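Local coordinates for protein endoglucanase (Humicola insolens, PDB 1DYS) that hydrolyses internal beta-1,4-glucosidic bonds in cellulose as a glycoside hydrolase family 6 endoglucanase, contributing to the recycling of plant biomass, at residues G48-I53 and V307-G312; F216-S221 and F263-S268. All coordinates share one frame; numbering follows the deposited sequence. Where two conformers were deposited one is given.

Interaction 1: G48-I53 and V307-G312; sequences GTFYWI and VWVKPG
Thr49 and Phe50 pass beside Trp308 and Val309 as the two chains diverge by 57° end to end, forming no regular strand pair. One backbone bond joins them, from Phe50 N to Trp308 O at 3.0 Å, and the same oxygen lies 3.3 Å from Thr49 CA in a CA-H...O contact. In the distorted beta/alpha barrel of family 6, this contact bridges strand 51-53 and the end of strand 303-307, which are not paired directly: the first pairs with strand 79-85, the second with strand 262-266. Side chains do much of the joining. Phe50 has CG anti to its carbonyl carbon (chi1 -82°), which brings its ring alongside Val309, whose CG2 sits over one face in a CH-pi contact, 4.2 Å from the centroid. The ring's CE1 also meets Val307 CB. Trp52, which probably binds substrate, has its indole held by the second bond: NE1 donates to Val309 O at 2.8 Å, nearly straight at 166°, with the acceptor in the indole plane but the donor well above the carbonyl plane. Pro311 CD packs 3.6 Å from Trp52 NE1, and Val309 CG1 touches Trp52 CZ2. A phenylalanine in place of Trp52 lacks the indole N-H and would probably leave Val309 O without this donor. Thr49, small and branched, offers OG1 to Trp308 CE3, while its CG2 lies 3.7 Å from Val309 O, with Pro311 a little farther off.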
loop_
_atom_site.group_PDB
_atom_site.type_symbol
_atom_site.label_atom_id
_atom_site.label_comp_id
_atom_site.label_asym_id
_atom_site.label_seq_id
_atom_site.Cartn_x
_atom_site.Cartn_y
_atom_site.Cartn_z
ATOM N N GLY A 48 20.491 -15.387 2.218
ATOM C CA GLY A 48 19.120 -15.469 2.766
ATOM C C GLY A 48 18.551 -14.077 3.029
ATOM O O GLY A 48 19.300 -13.172 3.346
ATOM N N THR A 49 17.226 -13.963 2.880
ATOM C CA THR A 49 16.557 -12.696 3.178
ATOM C C THR A 49 15.260 -13.045 3.915
ATOM O O THR A 49 14.685 -14.091 3.603
ATOM C CB THR A 49 16.293 -11.925 1.891
ATOM O OG1 THR A 49 17.576 -11.599 1.309
ATOM C CG2 THR A 49 15.717 -10.542 2.212
ATOM N N PHE A 50 14.847 -12.235 4.898
ATOM C CA PHE A 50 13.553 -12.539 5.498
ATOM C C PHE A 50 12.386 -12.320 4.538
ATOM O O PHE A 50 12.453 -11.583 3.550
ATOM C CB PHE A 50 13.344 -11.510 6.641
ATOM C CG PHE A 50 14.028 -11.887 7.914
ATOM C CD1 PHE A 50 15.371 -12.194 7.949
ATOM C CD2 PHE A 50 13.301 -11.955 9.094
ATOM C CE1 PHE A 50 15.977 -12.553 9.126
ATOM C CE2 PHE A 50 13.894 -12.343 10.290
ATOM C CZ PHE A 50 15.263 -12.638 10.319
ATOM N N TYR A 51 11.298 -13.023 4.870
ATOM C CA TYR A 51 9.994 -12.864 4.196
ATOM C C TYR A 51 9.129 -11.909 5.010
ATOM O O TYR A 51 8.928 -12.134 6.225
ATOM C CB TYR A 51 9.311 -14.243 4.198
ATOM C CG TYR A 51 9.887 -15.294 3.264
ATOM C CD1 TYR A 51 11.057 -15.948 3.651
ATOM C CD2 TYR A 51 9.292 -15.673 2.084
ATOM C CE1 TYR A 51 11.639 -16.928 2.879
ATOM C CE2 TYR A 51 9.859 -16.667 1.290
ATOM C CZ TYR A 51 11.034 -17.276 1.690
ATOM O OH TYR A 51 11.583 -18.247 0.881
ATOM N N TRP A 52 8.592 -10.865 4.388
ATOM C CA TRP A 52 7.761 -9.905 5.059
ATOM C C TRP A 52 6.273 -10.258 4.989
ATOM O O TRP A 52 5.688 -10.336 3.918
ATOM C CB TRP A 52 7.951 -8.511 4.463
ATOM C CG TRP A 52 9.292 -7.914 4.818
ATOM C CD1 TRP A 52 10.530 -8.357 4.444
ATOM C CD2 TRP A 52 9.512 -6.768 5.670
ATOM N NE1 TRP A 52 11.510 -7.536 4.934
ATOM C CE2 TRP A 52 10.895 -6.560 5.702
ATOM C CE3 TRP A 52 8.656 -5.909 6.369
ATOM C CZ2 TRP A 52 11.458 -5.494 6.427
ATOM C CZ3 TRP A 52 9.216 -4.862 7.089
ATOM C CH2 TRP A 52 10.615 -4.659 7.100
ATOM N N ILE A 53 5.745 -10.445 6.209
ATOM C CA ILE A 53 4.316 -10.841 6.300
ATOM C C ILE A 53 3.541 -9.595 6.700
ATOM O O ILE A 53 3.137 -9.425 7.877
ATOM C CB ILE A 53 4.120 -11.988 7.291
ATOM C CG1 ILE A 53 5.050 -13.184 7.087
ATOM C CG2 ILE A 53 2.659 -12.497 7.107
ATOM C CD1 ILE A 53 5.282 -13.690 5.692
ATOM N N VAL A 307 22.083 -10.489 9.388
ATOM C CA VAL A 307 21.102 -11.018 8.460
ATOM C C VAL A 307 20.723 -9.964 7.419
ATOM O O VAL A 307 21.201 -8.804 7.457
ATOM C CB VAL A 307 19.803 -11.467 9.213
ATOM C CG1 VAL A 307 20.116 -12.637 10.144
ATOM C CG2 VAL A 307 19.253 -10.257 9.972
ATOM N N TRP A 308 19.973 -10.334 6.387
ATOM C CA TRP A 308 19.304 -9.388 5.490
ATOM C C TRP A 308 17.786 -9.512 5.762
ATOM O O TRP A 308 17.204 -10.612 5.690
ATOM C CB TRP A 308 19.536 -9.588 4.007
ATOM C CG TRP A 308 20.894 -9.304 3.471
ATOM C CD1 TRP A 308 22.021 -9.057 4.175
ATOM C CD2 TRP A 308 21.225 -9.214 2.083
ATOM N NE1 TRP A 308 23.077 -8.802 3.301
ATOM C CE2 TRP A 308 22.608 -8.908 2.028
ATOM C CE3 TRP A 308 20.496 -9.364 0.891
ATOM C CZ2 TRP A 308 23.246 -8.791 0.785
ATOM C CZ3 TRP A 308 21.137 -9.242 -0.320
ATOM C CH2 TRP A 308 22.505 -8.928 -0.355
ATOM N N VAL A 309 17.189 -8.358 6.104
ATOM C CA VAL A 309 15.745 -8.389 6.400
ATOM C C VAL A 309 15.019 -7.608 5.311
ATOM O O VAL A 309 14.214 -8.181 4.615
ATOM C CB VAL A 309 15.528 -7.797 7.799
ATOM C CG1 VAL A 309 14.057 -7.965 8.179
ATOM C CG2 VAL A 309 16.420 -8.439 8.856
ATOM N N LYS A 310 15.299 -6.286 5.154
ATOM C CA LYS A 310 14.661 -5.590 4.035
ATOM C C LYS A 310 15.193 -6.150 2.732
ATOM O O LYS A 310 16.415 -6.312 2.572
ATOM C CB LYS A 310 15.119 -4.126 4.112
ATOM C CG LYS A 310 14.894 -3.251 2.904
ATOM C CD LYS A 310 13.424 -2.899 2.694
ATOM C CE LYS A 310 13.322 -2.276 1.300
ATOM N NZ LYS A 310 11.933 -1.692 1.126
ATOM N N PRO A 311 14.358 -6.385 1.772
ATOM C CA PRO A 311 14.790 -6.861 0.437
ATOM C C PRO A 311 15.312 -5.702 -0.397
ATOM O O PRO A 311 14.477 -4.960 -0.936
ATOM C CB PRO A 311 13.575 -7.512 -0.230
ATOM C CG PRO A 311 12.652 -7.694 0.977
ATOM C CD PRO A 311 12.900 -6.452 1.830
ATOM N N GLY A 312 16.614 -5.471 -0.492
ATOM C CA GLY A 312 17.157 -4.337 -1.202
ATOM C C GLY A 312 16.828 -4.469 -2.693
ATOM O O GLY A 312 17.143 -5.491 -3.304
#

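Interaction 2: F216-S221 and F263-S268; sequences FSSNVS and FIIDQS
Phe216 and Phe263 begin the tightly packed part of this contact, where strands 216-218 and 263-266 run parallel with their axes 4.7 Å apart and 20° askew. Phe216 CB stands over one face of the Phe263 ring, a CH-pi contact 4.0 Å from the centroid. The two rings themselves meet obliquely, Phe216 CD2 touching Phe263 CE1 at 3.7 Å; large apolar rings suit this face, which helix 243-255 covers through Ala247, Ile250 and Met254. On the other face, Ser217 is small enough for its CB to pack against Ile264 CG1, while its hydroxyl turns to Asp180. Three backbone bonds tie the strands: Ile264 N to Phe216 O, Ser218 N to Ile264 O and Asp266 N to Ser218 O. These are neighbouring strands of the parallel family 6 barrel, linked through helix 243-255, and their C-terminal ends open into loops on the substrate side. Beyond Ser218 the regular strand pairing gives way to side-chain bonding, and Val220 and Ser221 are partly exposed. Asn219 ND2 reaches Asp266 O at 2.9 Å with the acceptor in its amide plane, while Gln267 NE2 grips that oxygen from the opposite face. Asp266, with CG anti to its backbone N (chi1 -163°), carries its carboxylate to the backbone of 220-221: OD2 takes Ser221 N on its anti side at 3.1 Å. OD1 takes both Ser268 N, closing an Asx turn, and Ser268 OG, with a further partner in Val309 N.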
loop_
_atom_site.group_PDB
_atom_site.type_symbol
_atom_site.label_atom_id
_atom_site.label_comp_id
_atom_site.label_asym_id
_atom_site.label_seq_id
_atom_site.Cartn_x
_atom_site.Cartn_y
_atom_site.Cartn_z
ATOM N N PHE A 216 16.645 -9.033 20.147
ATOM C CA PHE A 216 16.177 -7.871 19.393
ATOM C C PHE A 216 16.649 -7.813 17.947
ATOM O O PHE A 216 17.648 -8.469 17.663
ATOM C CB PHE A 216 16.688 -6.556 20.083
ATOM C CG PHE A 216 16.428 -6.636 21.584
ATOM C CD1 PHE A 216 15.147 -6.466 22.059
ATOM C CD2 PHE A 216 17.457 -6.991 22.459
ATOM C CE1 PHE A 216 14.851 -6.600 23.406
ATOM C CE2 PHE A 216 17.159 -7.112 23.801
ATOM C CZ PHE A 216 15.879 -6.932 24.277
ATOM N N SER A 217 16.016 -6.964 17.127
ATOM C CA SER A 217 16.560 -6.769 15.779
ATOM C C SER A 217 16.826 -5.274 15.621
ATOM O O SER A 217 16.187 -4.471 16.304
ATOM C CB SER A 217 15.613 -7.278 14.688
ATOM O OG SER A 217 14.304 -6.683 14.777
ATOM N N SER A 218 17.755 -4.918 14.731
ATOM C CA SER A 218 18.029 -3.493 14.499
ATOM C C SER A 218 18.523 -3.287 13.077
ATOM O O SER A 218 18.944 -4.225 12.394
ATOM C CB SER A 218 19.028 -2.968 15.523
ATOM O OG SER A 218 20.321 -3.477 15.220
ATOM N N ASN A 219 18.419 -2.022 12.651
ATOM C CA ASN A 219 18.820 -1.581 11.326
ATOM C C ASN A 219 17.903 -2.127 10.235
ATOM O O ASN A 219 18.317 -2.046 9.045
ATOM C CB ASN A 219 20.282 -1.957 11.001
ATOM C CG ASN A 219 20.989 -0.960 10.083
ATOM O OD1 ASN A 219 20.805 0.231 10.336
ATOM N ND2 ASN A 219 21.747 -1.493 9.126
ATOM N N VAL A 220 16.751 -2.705 10.582
ATOM C CA VAL A 220 15.877 -3.259 9.542
ATOM C C VAL A 220 15.385 -2.106 8.679
ATOM O O VAL A 220 14.875 -1.081 9.099
ATOM C CB VAL A 220 14.689 -4.034 10.139
ATOM C CG1 VAL A 220 13.778 -4.455 8.977
ATOM C CG2 VAL A 220 15.226 -5.198 10.961
ATOM N N SER A 221 15.614 -2.232 7.374
ATOM C CA SER A 221 15.343 -1.250 6.360
ATOM C C SER A 221 16.226 -0.019 6.453
ATOM O O SER A 221 15.938 0.883 5.676
ATOM C CB SER A 221 13.883 -0.771 6.331
ATOM O OG SER A 221 13.028 -1.924 6.437
ATOM N N PHE A 263 21.175 -9.759 19.640
ATOM C CA PHE A 263 20.686 -9.042 18.462
ATOM C C PHE A 263 20.848 -9.805 17.156
ATOM O O PHE A 263 21.742 -10.611 16.979
ATOM C CB PHE A 263 21.518 -7.755 18.235
ATOM C CG PHE A 263 21.013 -6.575 19.001
ATOM C CD1 PHE A 263 21.108 -6.558 20.387
ATOM C CD2 PHE A 263 20.332 -5.522 18.411
ATOM C CE1 PHE A 263 20.615 -5.524 21.128
ATOM C CE2 PHE A 263 19.864 -4.464 19.141
ATOM C CZ PHE A 263 19.977 -4.436 20.531
ATOM N N ILE A 264 20.022 -9.459 16.170
ATOM C CA ILE A 264 20.223 -9.835 14.776
ATOM C C ILE A 264 20.216 -8.474 14.055
ATOM O O ILE A 264 19.456 -7.636 14.490
ATOM C CB ILE A 264 19.351 -10.829 14.037
ATOM C CG1 ILE A 264 17.866 -10.455 14.187
ATOM C CG2 ILE A 264 19.621 -12.221 14.622
ATOM C CD1 ILE A 264 16.890 -11.472 13.647
ATOM N N ILE A 265 21.179 -8.215 13.165
ATOM C CA ILE A 265 21.318 -6.853 12.624
ATOM C C ILE A 265 21.270 -6.898 11.106
ATOM O O ILE A 265 21.965 -7.647 10.448
ATOM C CB ILE A 265 22.683 -6.228 12.991
ATOM C CG1 ILE A 265 22.718 -5.997 14.505
ATOM C CG2 ILE A 265 22.888 -4.874 12.301
ATOM C CD1 ILE A 265 23.870 -5.228 15.063
ATOM N N ASP A 266 20.365 -6.102 10.521
ATOM C CA ASP A 266 20.175 -6.112 9.071
ATOM C C ASP A 266 21.387 -5.412 8.439
ATOM O O ASP A 266 21.763 -4.338 8.927
ATOM C CB ASP A 266 18.945 -5.245 8.730
ATOM C CG ASP A 266 18.380 -5.481 7.337
ATOM O OD1 ASP A 266 18.899 -6.249 6.500
ATOM O OD2 ASP A 266 17.323 -4.839 7.028
ATOM N N GLN A 267 21.947 -6.026 7.401
ATOM C CA GLN A 267 22.960 -5.357 6.590
ATOM C C GLN A 267 22.549 -5.513 5.134
ATOM O O GLN A 267 23.367 -5.442 4.234
ATOM C CB GLN A 267 24.397 -5.901 6.764
ATOM C CG GLN A 267 25.015 -5.589 8.122
ATOM C CD GLN A 267 25.382 -4.114 8.255
ATOM O OE1 GLN A 267 26.476 -3.701 7.861
ATOM N NE2 GLN A 267 24.467 -3.349 8.790
ATOM N N SER A 268 21.219 -5.620 4.864
ATOM C CA SER A 268 20.748 -5.727 3.484
ATOM C C SER A 268 21.186 -4.544 2.646
ATOM O O SER A 268 21.485 -4.696 1.454
ATOM C CB SER A 268 19.206 -5.791 3.459
ATOM O OG SER A 268 18.685 -4.626 4.134
#

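Interactions 1 and 2 lie 10 Å apart, centre to centre, on one curved sheet, and meet along the border between 263-268 and 307-312. There Val307 O lies 2.9 Å from Gln267 N, probably a backbone hydrogen bond, and Val309 N is 2.7 Å from Asp266 OD1. Lys310 N binds the other carboxylate oxygen, so one side chain of interaction 2 holds the backbone N-H groups of Val309 and Lys310, on either side of the carbonyl that accepts from Trp52. The side chain of Val220 is about 4 Å from that of Trp52 at nearest atoms. Trp52 and Lys310, with Asn222 just beyond 216-221, probably bind substrate, so interaction 1 and the 219-221 end of interaction 2 probably lie beside the substrate cleft.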